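Local coordinates for aminopeptidase N (Francisella tularensis subsp. tularensis, PDB 5DLL), which probably removes N-terminal amino acids from intracellular peptides as a zinc metallopeptidase of the M1 family, at residues Asp689-Val692 and Gly693-Ala697; Val639-Gln642 and Leu643-Leu647. All coordinates share one frame; numbering follows the deposited sequence.

In the fold
Both contacts are local and lie in the C-terminal helical region, each joining residues about a turn apart, contact 2 in the last turns of helix 629-646 and contact 1 at the capped start of helix 691-703. Their centres lie 15 Å apart, with nearest atoms about 5 Å apart and not touching. Contact 1 is at the surface, contact 2 partly buried, with Val639, Val640, Leu643 and Ala644 enclosed. Each pairs polar side chains four residues apart, but Lys691 and Asp695 form a weak salt bridge in contact 1, whereas Asn641 and Asp645 of contact 2 share Ser688, the residue just before Asp689.

Contact 1. Residues Asp689-Val692 and Gly693-Ala697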
ATOM      1  N   ASP A 689      16.248 -29.218  21.556  1.00 53.17           N
ATOM      2  CA  ASP A 689      16.593 -28.644  22.859  1.00 55.94           C
ATOM      3  C   ASP A 689      16.565 -27.111  22.792  1.00 53.68           C
ATOM      4  O   ASP A 689      17.341 -26.490  22.062  1.00 55.19           O
ATOM      5  CB  ASP A 689      17.969 -29.132  23.323  1.00 58.61           C
ATOM      6  CG  ASP A 689      18.199 -28.923  24.820  1.00 63.10           C
ATOM      7  OD1 ASP A 689      17.363 -28.272  25.486  1.00 62.23           O
ATOM      8  OD2 ASP A 689      19.222 -29.418  25.337  1.00 65.00           O
ATOM      9  N   GLN A 690      15.664 -26.508  23.560  1.00 57.03           N
ATOM     10  CA  GLN A 690      15.520 -25.053  23.598  1.00 60.27           C
ATOM     11  C   GLN A 690      16.432 -24.394  24.633  1.00 60.99           C
ATOM     12  O   GLN A 690      16.467 -23.166  24.733  1.00 66.51           O
ATOM     13  CB  GLN A 690      14.066 -24.677  23.882  1.00 58.23           C
ATOM     14  CG  GLN A 690      13.096 -25.150  22.814  1.00 57.99           C
ATOM     15  CD  GLN A 690      11.675 -24.699  23.084  1.00 62.46           C
ATOM     16  OE1 GLN A 690      11.224 -24.678  24.230  1.00 78.72           O
ATOM     17  NE2 GLN A 690      10.961 -24.335  22.026  1.00 61.92           N
ATOM     18  N   LYS A 691      17.146 -25.209  25.410  1.00 64.49           N
ATOM     19  CA  LYS A 691      18.129 -24.725  26.378  1.00 68.85           C
ATOM     20  C   LYS A 691      18.920 -23.526  25.842  1.00 68.69           C
ATOM     21  O   LYS A 691      18.864 -22.438  26.416  1.00 66.86           O
ATOM     22  CB  LYS A 691      19.065 -25.883  26.772  1.00 81.66           C
ATOM     23  CG  LYS A 691      20.408 -25.509  27.391  1.00 87.97           C
ATOM     24  CD  LYS A 691      20.280 -24.776  28.717  1.00 85.84           C
ATOM     25  CE  LYS A 691      21.659 -24.507  29.301  1.00 84.00           C
ATOM     26  NZ  LYS A 691      21.602 -23.877  30.647  1.00 83.64           N
ATOM     27  N   VAL A 692      19.632 -23.722  24.732  1.00 67.46           N
ATOM     28  CA  VAL A 692      20.528 -22.684  24.199  1.00 74.23           C
ATOM     29  C   VAL A 692      19.794 -21.439  23.677  1.00 69.58           C
ATOM     30  O   VAL A 692      20.194 -20.314  23.979  1.00 66.22           O
ATOM     31  CB  VAL A 692      21.491 -23.247  23.119  1.00 79.16           C
ATOM     32  CG1 VAL A 692      20.757 -23.623  21.839  1.00 91.77           C
ATOM     33  CG2 VAL A 692      22.602 -22.248  22.821  1.00 85.66           C
ATOM     34  N   GLY A 693      18.722 -21.641  22.911  1.00 66.45           N
ATOM     35  CA  GLY A 693      17.957 -20.535  22.343  1.00 54.82           C
ATOM     36  C   GLY A 693      17.257 -19.705  23.404  1.00 58.23           C
ATOM     37  O   GLY A 693      17.273 -18.472  23.346  1.00 60.50           O
ATOM     38  N   THR A 694      16.646 -20.384  24.374  1.00 55.88           N
ATOM     39  CA  THR A 694      15.925 -19.722  25.467  1.00 52.50           C
ATOM     40  C   THR A 694      16.813 -18.779  26.267  1.00 52.17           C
ATOM     41  O   THR A 694      16.379 -17.693  26.653  1.00 52.97           O
ATOM     42  CB  THR A 694      15.298 -20.751  26.430  1.00 48.74           C
ATOM     43  OG1 THR A 694      14.508 -21.676  25.681  1.00 50.63           O
ATOM     44  CG2 THR A 694      14.413 -20.066  27.464  1.00 46.88           C
ATOM     45  N   ASP A 695      18.050 -19.194  26.513  1.00 55.43           N
ATOM     46  CA  ASP A 695      18.978 -18.382  27.293  1.00 63.62           C
ATOM     47  C   ASP A 695      19.343 -17.113  26.533  1.00 56.65           C
ATOM     48  O   ASP A 695      19.416 -16.036  27.122  1.00 51.04           O
ATOM     49  CB  ASP A 695      20.234 -19.183  27.646  1.00 68.76           C
ATOM     50  CG  ASP A 695      19.926 -20.407  28.497  1.00 76.41           C
ATOM     51  OD1 ASP A 695      18.806 -20.488  29.051  1.00 69.75           O
ATOM     52  OD2 ASP A 695      20.801 -21.294  28.602  1.00 80.82           O
ATOM     53  N   LEU A 696      19.550 -17.252  25.224  1.00 55.20           N
ATOM     54  CA  LEU A 696      19.875 -16.114  24.357  1.00 57.68           C
ATOM     55  C   LEU A 696      18.690 -15.165  24.187  1.00 54.32           C
ATOM     56  O   LEU A 696      18.871 -13.945  24.145  1.00 52.15           O
ATOM     57  CB  LEU A 696      20.350 -16.594  22.976  1.00 58.52           C
ATOM     58  CG  LEU A 696      21.727 -17.267  22.904  1.00 57.87           C
ATOM     59  CD1 LEU A 696      21.985 -17.807  21.503  1.00 58.80           C
ATOM     60  CD2 LEU A 696      22.833 -16.309  23.323  1.00 53.76           C
ATOM     61  N   ALA A 697      17.488 -15.730  24.076  1.00 55.98           N
ATOM     62  CA  ALA A 697      16.263 -14.936  23.956  1.00 50.33           C
ATOM     63  C   ALA A 697      15.967 -14.178  25.246  1.00 49.38           C
ATOM     64  O   ALA A 697      15.564 -13.014  25.213  1.00 42.51           O
ATOM     65  CB  ALA A 697      15.093 -15.831  23.594  1.00 49.28           C
TER
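Lys691 reaches Asp695 through two torsions: its CG lies anti to the backbone N (chi1 160°), and a bend at chi2 (63°) carries the chain outward from the helix, leaning over toward Asp695. The carboxylate of Asp695 comes back toward the first turn, and the two side chains cross at a slant. NZ of Lys691 stands 3.4 Å from OD2 of Asp695, a weak salt bridge, with the lysine CD and CE about as close to the same oxygen.

This is the N-terminal end of helix 691-703, where Asp689 acts as a cap: its OD1 accepts from Lys691 N at 3.1 Å, approached from above the carboxylate plane. At the next residue, Gln690 O is gripped twice by Thr694, four positions on. The backbone N arrives 2.8 Å away almost straight in line with the carbonyl, while OG1 donates at 2.6 Å from above the carbonyl plane. NE2 of Gln690 donates to Met685 O at the end of helix 668-685 and to Lys719 O, and its OE1 accepts from Asn721 N, joining the helix start to that helix end and to the link before helix 723-736. Leu696 N bonds weakly to Val692 O; the Leu696 side chain rests on helix 648-658, and Ala697 packs against Leu681 and Met685 of helix 668-685.

Contact 2. Residues Val639-Gln642 and Leu643-Leu647; sequences VVNQ and LADKL
Asn641 and Asp645, one helical turn apart, present their flat groups almost at right angles, with the amide and carboxylate planes 87° apart. Asn641 CG sits anti to its own N (chi1 166°), which sends the amide outward from the helix, its ND2 leaning toward Asp645. ND2 of Asn641 meets OD2 of Asp645 at 3.3 Å, but the bond is bent to 122° at the hydrogen and weak. The firmer hold is Ser688, whose OG is hydrogen-bonded both to that ND2 and to that OD2, so the hydroxyl links the two side chains to the connection that leads toward helix 691-703.

A quite different pairing is seen between Gln642 and Lys646, which run side by side and point the same way. The contact is loose at the ends: OE1 of Gln642 is 3.9 Å from CE of Lys646, and it also accepts a weak bond from Leu586 N. Nearer the backbone, CG of Lys646 lies 3.4 Å from Gln642 O.

These residues form the closing turns of helix 629-646, in the helical C-terminal region assigned to ARM-like repeats. Lys646 N donates to Gln642 O at 2.8 Å in a nearly straight bond, whereas Asp645 N divides itself between Asn641 O and, weakly, Gln642 O. Leu643 turns to another side of the helix: its CG lies 3.5 Å from Val639 O, and its side chain packs on Leu591 and Phe594 of helix 588-598. Val639 meets Ile579 and Ile580 of helix 565-581, and Leu643 O accepts from Trp651 NE1.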
ATOM      1  N   VAL A 639      10.549 -30.134   8.805  1.00 48.45           N
ATOM      2  CA  VAL A 639      11.729 -29.585   8.126  1.00 50.11           C
ATOM      3  C   VAL A 639      12.382 -28.452   8.919  1.00 53.21           C
ATOM      4  O   VAL A 639      13.610 -28.350   8.954  1.00 59.87           O
ATOM      5  CB  VAL A 639      11.442 -29.113   6.682  1.00 49.06           C
ATOM      6  CG1 VAL A 639      10.794 -30.230   5.875  1.00 56.12           C
ATOM      7  CG2 VAL A 639      10.588 -27.855   6.658  1.00 54.44           C
ATOM      8  N   VAL A 640      11.565 -27.614   9.555  1.00 48.29           N
ATOM      9  CA  VAL A 640      12.082 -26.509  10.365  1.00 49.17           C
ATOM     10  C   VAL A 640      12.856 -27.058  11.564  1.00 47.78           C
ATOM     11  O   VAL A 640      13.895 -26.509  11.934  1.00 54.76           O
ATOM     12  CB  VAL A 640      10.957 -25.530  10.797  1.00 48.46           C
ATOM     13  CG1 VAL A 640      11.370 -24.672  11.989  1.00 46.66           C
ATOM     14  CG2 VAL A 640      10.558 -24.643   9.622  1.00 42.77           C
ATOM     15  N   ASN A 641      12.359 -28.145  12.153  1.00 46.45           N
ATOM     16  CA  ASN A 641      13.063 -28.820  13.246  1.00 50.65           C
ATOM     17  C   ASN A 641      14.395 -29.441  12.804  1.00 50.90           C
ATOM     18  O   ASN A 641      15.368 -29.421  13.558  1.00 52.30           O
ATOM     19  CB  ASN A 641      12.179 -29.896  13.884  1.00 55.70           C
ATOM     20  CG  ASN A 641      12.966 -30.844  14.771  1.00 62.63           C
ATOM     21  OD1 ASN A 641      13.275 -31.970  14.375  1.00 65.03           O
ATOM     22  ND2 ASN A 641      13.326 -30.379  15.963  1.00 62.24           N
ATOM     23  N   GLN A 642      14.434 -29.999  11.595  1.00 49.11           N
ATOM     24  CA  GLN A 642      15.662 -30.589  11.067  1.00 47.37           C
ATOM     25  C   GLN A 642      16.754 -29.535  10.874  1.00 46.38           C
ATOM     26  O   GLN A 642      17.865 -29.689  11.384  1.00 63.67           O
ATOM     27  CB  GLN A 642      15.397 -31.344   9.762  1.00 47.63           C
ATOM     28  CG  GLN A 642      14.719 -32.691   9.973  1.00 51.16           C
ATOM     29  CD  GLN A 642      14.674 -33.545   8.716  1.00 62.97           C
ATOM     30  OE1 GLN A 642      15.578 -33.496   7.882  1.00 69.58           O
ATOM     31  NE2 GLN A 642      13.620 -34.348   8.583  1.00 64.46           N
ATOM     32  N   LEU A 643      16.429 -28.462  10.161  1.00 47.02           N
ATOM     33  CA  LEU A 643      17.371 -27.358   9.939  1.00 46.33           C
ATOM     34  C   LEU A 643      17.891 -26.788  11.254  1.00 52.71           C
ATOM     35  O   LEU A 643      19.077 -26.489  11.384  1.00 56.08           O
ATOM     36  CB  LEU A 643      16.705 -26.235   9.150  1.00 44.12           C
ATOM     37  CG  LEU A 643      16.312 -26.543   7.706  1.00 41.94           C
ATOM     38  CD1 LEU A 643      15.287 -25.530   7.216  1.00 39.92           C
ATOM     39  CD2 LEU A 643      17.539 -26.549   6.808  1.00 46.09           C
ATOM     40  N   ALA A 644      16.984 -26.627  12.214  1.00 50.49           N
ATOM     41  CA  ALA A 644      17.326 -26.150  13.553  1.00 47.05           C
ATOM     42  C   ALA A 644      18.399 -27.001  14.221  1.00 46.26           C
ATOM     43  O   ALA A 644      19.315 -26.463  14.844  1.00 44.83           O
ATOM     44  CB  ALA A 644      16.080 -26.120  14.426  1.00 48.37           C
ATOM     45  N   ASP A 645      18.269 -28.324  14.088  1.00 48.21           N
ATOM     46  CA  ASP A 645      19.141 -29.292  14.771  1.00 50.87           C
ATOM     47  C   ASP A 645      20.447 -29.570  14.029  1.00 51.29           C
ATOM     48  O   ASP A 645      21.520 -29.589  14.639  1.00 52.44           O
ATOM     49  CB  ASP A 645      18.400 -30.619  14.994  1.00 54.31           C
ATOM     50  CG  ASP A 645      17.437 -30.571  16.173  1.00 61.33           C
ATOM     51  OD1 ASP A 645      17.630 -29.744  17.092  1.00 67.12           O
ATOM     52  OD2 ASP A 645      16.486 -31.380  16.190  1.00 68.39           O
ATOM     53  N   LYS A 646      20.356 -29.803  12.722  1.00 50.78           N
ATOM     54  CA  LYS A 646      21.545 -30.095  11.919  1.00 53.26           C
ATOM     55  C   LYS A 646      22.477 -28.886  11.846  1.00 49.72           C
ATOM     56  O   LYS A 646      23.680 -29.021  12.060  1.00 65.98           O
ATOM     57  CB  LYS A 646      21.165 -30.553  10.508  1.00 56.51           C
ATOM     58  CG  LYS A 646      20.308 -31.808  10.478  1.00 67.23           C
ATOM     59  CD  LYS A 646      20.494 -32.588   9.187  1.00 81.02           C
ATOM     60  CE  LYS A 646      19.306 -33.492   8.896  1.00 82.44           C
ATOM     61  NZ  LYS A 646      18.899 -34.310  10.073  1.00 84.71           N
ATOM     62  N   LEU A 647      21.921 -27.709  11.566  1.00 41.53           N
ATOM     63  CA  LEU A 647      22.714 -26.481  11.492  1.00 43.73           C
ATOM     64  C   LEU A 647      22.691 -25.693  12.807  1.00 44.55           C
ATOM     65  O   LEU A 647      22.813 -24.467  12.796  1.00 39.82           O
ATOM     66  CB  LEU A 647      22.213 -25.586  10.349  1.00 44.36           C
ATOM     67  CG  LEU A 647      21.946 -26.260   8.999  1.00 49.34           C
ATOM     68  CD1 LEU A 647      21.434 -25.242   7.994  1.00 52.23           C
ATOM     69  CD2 LEU A 647      23.195 -26.944   8.473  1.00 57.11           C
TER